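Local coordinates for protein putative alpha-L-fucosidase (Bacteroides thetaiotaomicron, PDB 4H41) that is a putative alpha-L-fucosidase with a TIM-barrel fold that may release fucose from host glycans, at residues K171-I174 and D175-A179. Residues are numbered along the deposited sequence; the frame is centred on the assembly and turned at random.
Sequences KGAI and DAFRA
Ala176 N donates to Gly172 O at 2.9 Å, the first of three successive i to i+4 backbone bonds that define the opening turn of helix 173-187. Phe177 N to Ala173 O is the straightest of them, with 172° at the hydrogen; Arg178 N reaches Ile174 O at 3.0 Å. Gly172 sits at the N-cap with phi 71°, a left-handed backbone conformation that glycine adopts easily. The helix forms the alpha segment of a beta-alpha-beta unit of the (beta/alpha)8 barrel, between strands 157-162 and 193-195.

Apolar contacts follow the same spacing. Phe177 CG lies anti to its own carbonyl carbon (chi1 -69°), which turns the ring back toward Ala173: Phe177 CE2 comes within 4.3 Å of Ala173 CB. Beyond this turn the ring packs on Leu132, Ile166 and Ile233. The Arg178 stem crosses Ile174 at a slant, with CD 3.8 Å from Ile174 CG2.

Among polar approaches, Ala173 O lies obliquely to the Phe177 ring, 3.3 Å from CG. The Arg178 chain bends at chi3, and its NH1 is hydrogen-bonded to Gly232 O near the end of helix 219-233. Asp175, Lys171 and Gly172 help line a pocket holding a polyether, probably from the crystallisation liquor.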
ATOM      1  N   LYS B 171      13.508 -14.208 -27.677  1.00 25.63           N
ATOM      2  CA  LYS B 171      14.753 -14.052 -28.415  1.00 25.58           C
ATOM      3  C   LYS B 171      15.933 -14.286 -27.479  1.00 28.99           C
ATOM      4  O   LYS B 171      15.992 -13.706 -26.391  1.00 27.77           O
ATOM      5  CB  LYS B 171      14.796 -12.647 -29.023  1.00 27.83           C
ATOM      6  CG  LYS B 171      16.001 -12.382 -29.892  1.00 37.84           C
ATOM      7  CD  LYS B 171      15.850 -11.046 -30.615  1.00 40.83           C
ATOM      8  CE  LYS B 171      16.876 -10.886 -31.687  1.00 50.88           C
ATOM      9  NZ  LYS B 171      16.763  -9.561 -32.355  1.00 65.72           N
ATOM     10  N   GLY B 172      16.821 -15.187 -27.885  1.00 28.43           N
ATOM     11  CA  GLY B 172      18.030 -15.498 -27.136  1.00 29.03           C
ATOM     12  C   GLY B 172      17.883 -16.253 -25.827  1.00 30.41           C
ATOM     13  O   GLY B 172      18.896 -16.529 -25.192  1.00 28.46           O
ATOM     14  N   ALA B 173      16.659 -16.618 -25.405  1.00 27.20           N
ATOM     15  CA  ALA B 173      16.471 -17.274 -24.095  1.00 25.60           C
ATOM     16  C   ALA B 173      17.077 -18.665 -24.030  1.00 26.81           C
ATOM     17  O   ALA B 173      17.742 -18.992 -23.043  1.00 25.60           O
ATOM     18  CB  ALA B 173      14.997 -17.341 -23.732  1.00 25.79           C
ATOM     19  N   ILE B 174      16.864 -19.477 -25.060  1.00 24.87           N
ATOM     20  CA  ILE B 174      17.373 -20.854 -25.042  1.00 25.02           C
ATOM     21  C   ILE B 174      18.918 -20.827 -24.982  1.00 28.69           C
ATOM     22  O   ILE B 174      19.523 -21.491 -24.146  1.00 25.60           O
ATOM     23  CB  ILE B 174      16.842 -21.703 -26.221  1.00 28.19           C
ATOM     24  CG1 ILE B 174      15.348 -22.003 -26.044  1.00 28.54           C
ATOM     25  CG2 ILE B 174      17.621 -23.017 -26.346  1.00 29.04           C
ATOM     26  CD1 ILE B 174      14.648 -22.568 -27.293  1.00 30.98           C
ATOM     27  N   ASP B 175      19.525 -19.969 -25.783  1.00 29.07           N
ATOM     28  CA  ASP B 175      20.977 -19.809 -25.811  1.00 29.14           C
ATOM     29  C   ASP B 175      21.494 -19.258 -24.490  1.00 30.15           C
ATOM     30  O   ASP B 175      22.538 -19.691 -23.999  1.00 28.60           O
ATOM     31  CB  ASP B 175      21.415 -18.931 -27.000  1.00 33.49           C
ATOM     32  CG  ASP B 175      21.221 -19.678 -28.327  1.00 51.69           C
ATOM     33  OD1 ASP B 175      21.629 -20.874 -28.412  1.00 53.75           O
ATOM     34  OD2 ASP B 175      20.734 -19.070 -29.280  1.00 56.37           O
ATOM     35  N   ALA B 176      20.738 -18.328 -23.899  1.00 28.87           N
ATOM     36  CA  ALA B 176      21.138 -17.721 -22.628  1.00 28.17           C
ATOM     37  C   ALA B 176      21.107 -18.722 -21.507  1.00 28.19           C
ATOM     38  O   ALA B 176      22.050 -18.803 -20.735  1.00 27.91           O
ATOM     39  CB  ALA B 176      20.250 -16.537 -22.298  1.00 28.61           C
ATOM     40  N   PHE B 177      20.017 -19.462 -21.387  1.00 24.52           N
ATOM     41  CA  PHE B 177      19.866 -20.476 -20.346  1.00 22.96           C
ATOM     42  C   PHE B 177      20.917 -21.562 -20.505  1.00 24.88           C
ATOM     43  O   PHE B 177      21.484 -22.007 -19.511  1.00 24.94           O
ATOM     44  CB  PHE B 177      18.452 -21.095 -20.387  1.00 22.07           C
ATOM     45  CG  PHE B 177      17.291 -20.213 -19.982  1.00 21.84           C
ATOM     46  CD1 PHE B 177      17.432 -19.258 -18.985  1.00 24.94           C
ATOM     47  CD2 PHE B 177      16.034 -20.405 -20.526  1.00 24.46           C
ATOM     48  CE1 PHE B 177      16.358 -18.452 -18.615  1.00 26.20           C
ATOM     49  CE2 PHE B 177      14.947 -19.650 -20.092  1.00 24.85           C
ATOM     50  CZ  PHE B 177      15.122 -18.666 -19.168  1.00 22.47           C
ATOM     51  N   ARG B 178      21.193 -21.966 -21.737  1.00 23.80           N
ATOM     52  CA  ARG B 178      22.227 -22.994 -22.006  1.00 23.47           C
ATOM     53  C   ARG B 178      23.595 -22.507 -21.563  1.00 27.28           C
ATOM     54  O   ARG B 178      24.312 -23.253 -20.909  1.00 29.71           O
ATOM     55  CB  ARG B 178      22.264 -23.349 -23.477  1.00 28.80           C
ATOM     56  CG  ARG B 178      21.110 -24.234 -23.893  1.00 33.45           C
ATOM     57  CD  ARG B 178      21.065 -24.347 -25.400  1.00 36.78           C
ATOM     58  NE  ARG B 178      22.232 -25.061 -25.925  1.00 37.34           N
ATOM     59  CZ  ARG B 178      22.311 -26.370 -26.146  1.00 50.30           C
ATOM     60  NH1 ARG B 178      21.277 -27.165 -25.879  1.00 37.60           N
ATOM     61  NH2 ARG B 178      23.428 -26.899 -26.634  1.00 39.96           N
ATOM     62  N   ALA B 179      23.960 -21.268 -21.900  1.00 23.79           N
ATOM     63  CA  ALA B 179      25.286 -20.740 -21.559  1.00 24.99           C
ATOM     64  C   ALA B 179      25.457 -20.545 -20.073  1.00 26.02           C
ATOM     65  O   ALA B 179      26.493 -20.910 -19.512  1.00 26.10           O
ATOM     66  CB  ALA B 179      25.537 -19.431 -22.287  1.00 27.12           C
TER